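Local coordinates for LanC-like protein GCR2 (Arabidopsis thaliana, PDB 3T33), which binds zinc as a member of the LanC-like family and may play a role in abscisic acid signaling, at residues Ala361-Leu366 with Tyr397-Met402. Residues are numbered along the deposited sequence; the frame is centred on the assembly and turned at random.
Sequences AFASFL and YMLLDM
A363 meets M398, L399 and M402 across a helix-helix interface within the alpha/alpha toroid known for LanC proteins. It joins helix 353-375 to helix 392-402, and their local axes run 132° apart in direction, closer to antiparallel than to parallel, with a closest approach of 11.1 Å. That spacing is wide for two helices: 397-402 spans most of it with two methionines and a leucine, while 361-366 contributes the short A363 and, beside it, L366. This is plain structural packing, away from the zinc site of C288, C333 and H334.

Other helices pack on the same residues: L399 also touches Y55, A56 and I59 of helix 45-69, and L366 touches S337 of helix 336-350. On another face of helix 392-402, D401 forms a salt bridge to K93 and a hydrogen bond with Y341.

The packing is wholly apolar, and no hydrogen bond passes between the segments. A363 CB points at the partner helix and lies 4.1 Å from M398 CE. M402 CE lies equally far, 4.1 Å, from A363 CB, so one methyl carbon is touched by both methionine tips. M398 starts with CG anti to the backbone N (chi1 -177°), M402 with CG anti to its carbonyl carbon; bends at chi2 and chi3 then place SD and CE, and both chains end with CE against A363 CB. L399 adds a looser approach, its CD1 standing 4.4 Å from A363 CB; the CA atoms of A363 and L399, 7.2 Å apart, are the nearest across the two segments. Only 166 Å² is buried in total, yet all five touching residues are inside the protein. L366 is the other side chain of its segment to touch the partner, crossing M398 at a slant, with its CD1 3.8 Å from M398 CE.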
ATOM      1  N   ALA A 361       7.395  13.795   8.539  1.00 30.98           N
ATOM      2  CA  ALA A 361       6.684  15.056   8.288  1.00 30.06           C
ATOM      3  C   ALA A 361       5.255  14.777   7.807  1.00 30.01           C
ATOM      4  O   ALA A 361       4.319  15.442   8.226  1.00 28.57           O
ATOM      5  CB  ALA A 361       7.428  15.905   7.260  1.00 29.59           C
ATOM      6  N   PHE A 362       5.070  13.784   6.936  1.00 30.36           N
ATOM      7  CA  PHE A 362       3.686  13.572   6.447  1.00 31.03           C
ATOM      8  C   PHE A 362       2.844  13.024   7.596  1.00 30.03           C
ATOM      9  O   PHE A 362       1.737  13.426   7.782  1.00 32.08           O
ATOM     10  CB  PHE A 362       3.663  12.628   5.257  1.00 30.82           C
ATOM     11  CG  PHE A 362       3.768  13.306   3.919  1.00 31.67           C
ATOM     12  CD1 PHE A 362       4.532  14.451   3.749  1.00 30.95           C
ATOM     13  CD2 PHE A 362       3.089  12.763   2.798  1.00 32.01           C
ATOM     14  CE1 PHE A 362       4.635  15.073   2.495  1.00 29.79           C
ATOM     15  CE2 PHE A 362       3.189  13.351   1.548  1.00 32.91           C
ATOM     16  CZ  PHE A 362       3.987  14.525   1.384  1.00 30.89           C
ATOM     17  N   ALA A 363       3.398  12.130   8.389  1.00 29.11           N
ATOM     18  CA  ALA A 363       2.682  11.614   9.530  1.00 29.40           C
ATOM     19  C   ALA A 363       2.371  12.691  10.575  1.00 29.62           C
ATOM     20  O   ALA A 363       1.269  12.701  11.158  1.00 30.03           O
ATOM     21  CB  ALA A 363       3.436  10.480  10.165  1.00 27.17           C
ATOM     22  N   SER A 364       3.351  13.568  10.837  1.00 28.27           N
ATOM     23  CA  SER A 364       3.097  14.709  11.734  1.00 27.77           C
ATOM     24  C   SER A 364       2.050  15.611  11.222  1.00 28.33           C
ATOM     25  O   SER A 364       1.185  16.035  12.005  1.00 28.71           O
ATOM     26  CB  SER A 364       4.366  15.495  11.983  1.00 27.21           C
ATOM     27  OG  SER A 364       5.345  14.583  12.412  1.00 26.84           O
ATOM     28  N   PHE A 365       2.067  15.895   9.911  1.00 29.66           N
ATOM     29  CA  PHE A 365       1.002  16.710   9.317  1.00 31.33           C
ATOM     30  C   PHE A 365      -0.368  16.127   9.627  1.00 33.60           C
ATOM     31  O   PHE A 365      -1.254  16.817  10.177  1.00 33.96           O
ATOM     32  CB  PHE A 365       1.172  16.829   7.805  1.00 31.48           C
ATOM     33  CG  PHE A 365       0.071  17.667   7.136  1.00 33.49           C
ATOM     34  CD1 PHE A 365      -1.090  17.068   6.644  1.00 29.69           C
ATOM     35  CD2 PHE A 365       0.214  19.050   7.002  1.00 31.88           C
ATOM     36  CE1 PHE A 365      -2.129  17.863   6.055  1.00 35.64           C
ATOM     37  CE2 PHE A 365      -0.799  19.833   6.411  1.00 31.63           C
ATOM     38  CZ  PHE A 365      -1.961  19.240   5.943  1.00 33.30           C
ATOM     39  N   LEU A 366      -0.545  14.837   9.298  1.00 34.02           N
ATOM     40  CA  LEU A 366      -1.791  14.155   9.627  1.00 34.28           C
ATOM     41  C   LEU A 366      -2.147  14.175  11.104  1.00 35.64           C
ATOM     42  O   LEU A 366      -3.301  14.435  11.469  1.00 35.47           O
ATOM     43  CB  LEU A 366      -1.749  12.679   9.174  1.00 34.17           C
ATOM     44  CG  LEU A 366      -2.000  12.455   7.709  1.00 31.42           C
ATOM     45  CD1 LEU A 366      -1.704  11.025   7.432  1.00 33.14           C
ATOM     46  CD2 LEU A 366      -3.472  12.781   7.464  1.00 32.45           C
ATOM     47  N   TYR A 397      -3.236   2.497  10.229  1.00 27.92           N
ATOM     48  CA  TYR A 397      -2.390   1.435   9.768  1.00 26.55           C
ATOM     49  C   TYR A 397      -0.982   2.000   9.511  1.00 26.92           C
ATOM     50  O   TYR A 397       0.029   1.422   9.879  1.00 25.06           O
ATOM     51  CB  TYR A 397      -3.009   0.850   8.474  1.00 26.70           C
ATOM     52  CG  TYR A 397      -2.324  -0.407   8.033  1.00 24.63           C
ATOM     53  CD1 TYR A 397      -1.059  -0.373   7.394  1.00 19.96           C
ATOM     54  CD2 TYR A 397      -2.931  -1.644   8.239  1.00 22.40           C
ATOM     55  CE1 TYR A 397      -0.420  -1.586   7.008  1.00 21.66           C
ATOM     56  CE2 TYR A 397      -2.298  -2.838   7.867  1.00 22.47           C
ATOM     57  CZ  TYR A 397      -1.044  -2.816   7.278  1.00 21.48           C
ATOM     58  OH  TYR A 397      -0.456  -4.043   6.918  1.00 21.87           O
ATOM     59  N   MET A 398      -0.941   3.162   8.895  1.00 28.00           N
ATOM     60  CA  MET A 398       0.313   3.809   8.552  1.00 29.33           C
ATOM     61  C   MET A 398       1.015   4.209   9.872  1.00 30.19           C
ATOM     62  O   MET A 398       2.236   3.980  10.055  1.00 29.91           O
ATOM     63  CB  MET A 398       0.029   5.019   7.628  1.00 28.57           C
ATOM     64  CG  MET A 398       1.271   5.762   7.127  1.00 30.55           C
ATOM     65  SD  MET A 398       1.860   6.805   8.426  1.00 31.03           S
ATOM     66  CE  MET A 398       0.691   8.138   8.279  1.00 22.42           C
ATOM     67  N   LEU A 399       0.229   4.718  10.808  1.00 30.38           N
ATOM     68  CA  LEU A 399       0.774   5.188  12.084  1.00 31.69           C
ATOM     69  C   LEU A 399       1.458   4.050  12.838  1.00 31.82           C
ATOM     70  O   LEU A 399       2.653   4.176  13.296  1.00 30.88           O
ATOM     71  CB  LEU A 399      -0.304   5.847  12.943  1.00 31.17           C
ATOM     72  CG  LEU A 399      -0.605   7.353  12.939  1.00 35.97           C
ATOM     73  CD1 LEU A 399       0.098   8.120  11.828  1.00 37.08           C
ATOM     74  CD2 LEU A 399      -2.162   7.679  13.096  1.00 35.67           C
ATOM     75  N   LEU A 400       0.740   2.920  12.906  1.00 30.00           N
ATOM     76  CA  LEU A 400       1.300   1.725  13.518  1.00 29.91           C
ATOM     77  C   LEU A 400       2.590   1.292  12.832  1.00 30.25           C
ATOM     78  O   LEU A 400       3.548   0.825  13.487  1.00 30.14           O
ATOM     79  CB  LEU A 400       0.269   0.599  13.446  1.00 30.22           C
ATOM     80  CG  LEU A 400      -0.931   0.850  14.381  1.00 31.31           C
ATOM     81  CD1 LEU A 400      -2.042  -0.186  14.175  1.00 32.50           C
ATOM     82  CD2 LEU A 400      -0.506   0.894  15.886  1.00 29.78           C
ATOM     83  N   ASP A 401       2.632   1.421  11.508  1.00 28.71           N
ATOM     84  CA  ASP A 401       3.795   0.927  10.734  1.00 29.92           C
ATOM     85  C   ASP A 401       5.042   1.885  10.966  1.00 31.23           C
ATOM     86  O   ASP A 401       6.215   1.487  10.762  1.00 30.44           O
ATOM     87  CB  ASP A 401       3.400   0.851   9.259  1.00 28.95           C
ATOM     88  CG  ASP A 401       3.608  -0.491   8.637  1.00 30.43           C
ATOM     89  OD1 ASP A 401       4.233  -1.393   9.241  1.00 31.86           O
ATOM     90  OD2 ASP A 401       3.138  -0.642   7.475  1.00 29.83           O
ATOM     91  N   MET A 402       4.785   3.142  11.377  1.00 31.52           N
ATOM     92  CA  MET A 402       5.895   4.058  11.781  1.00 32.84           C
ATOM     93  C   MET A 402       6.647   3.591  13.036  1.00 34.19           C
ATOM     94  O   MET A 402       7.783   3.970  13.271  1.00 34.87           O
ATOM     95  CB  MET A 402       5.430   5.483  11.993  1.00 32.78           C
ATOM     96  CG  MET A 402       4.783   6.169  10.798  1.00 34.55           C
ATOM     97  SD  MET A 402       5.978   6.654   9.534  1.00 36.52           S
ATOM     98  CE  MET A 402       6.697   8.073  10.362  1.00 34.31           C
TER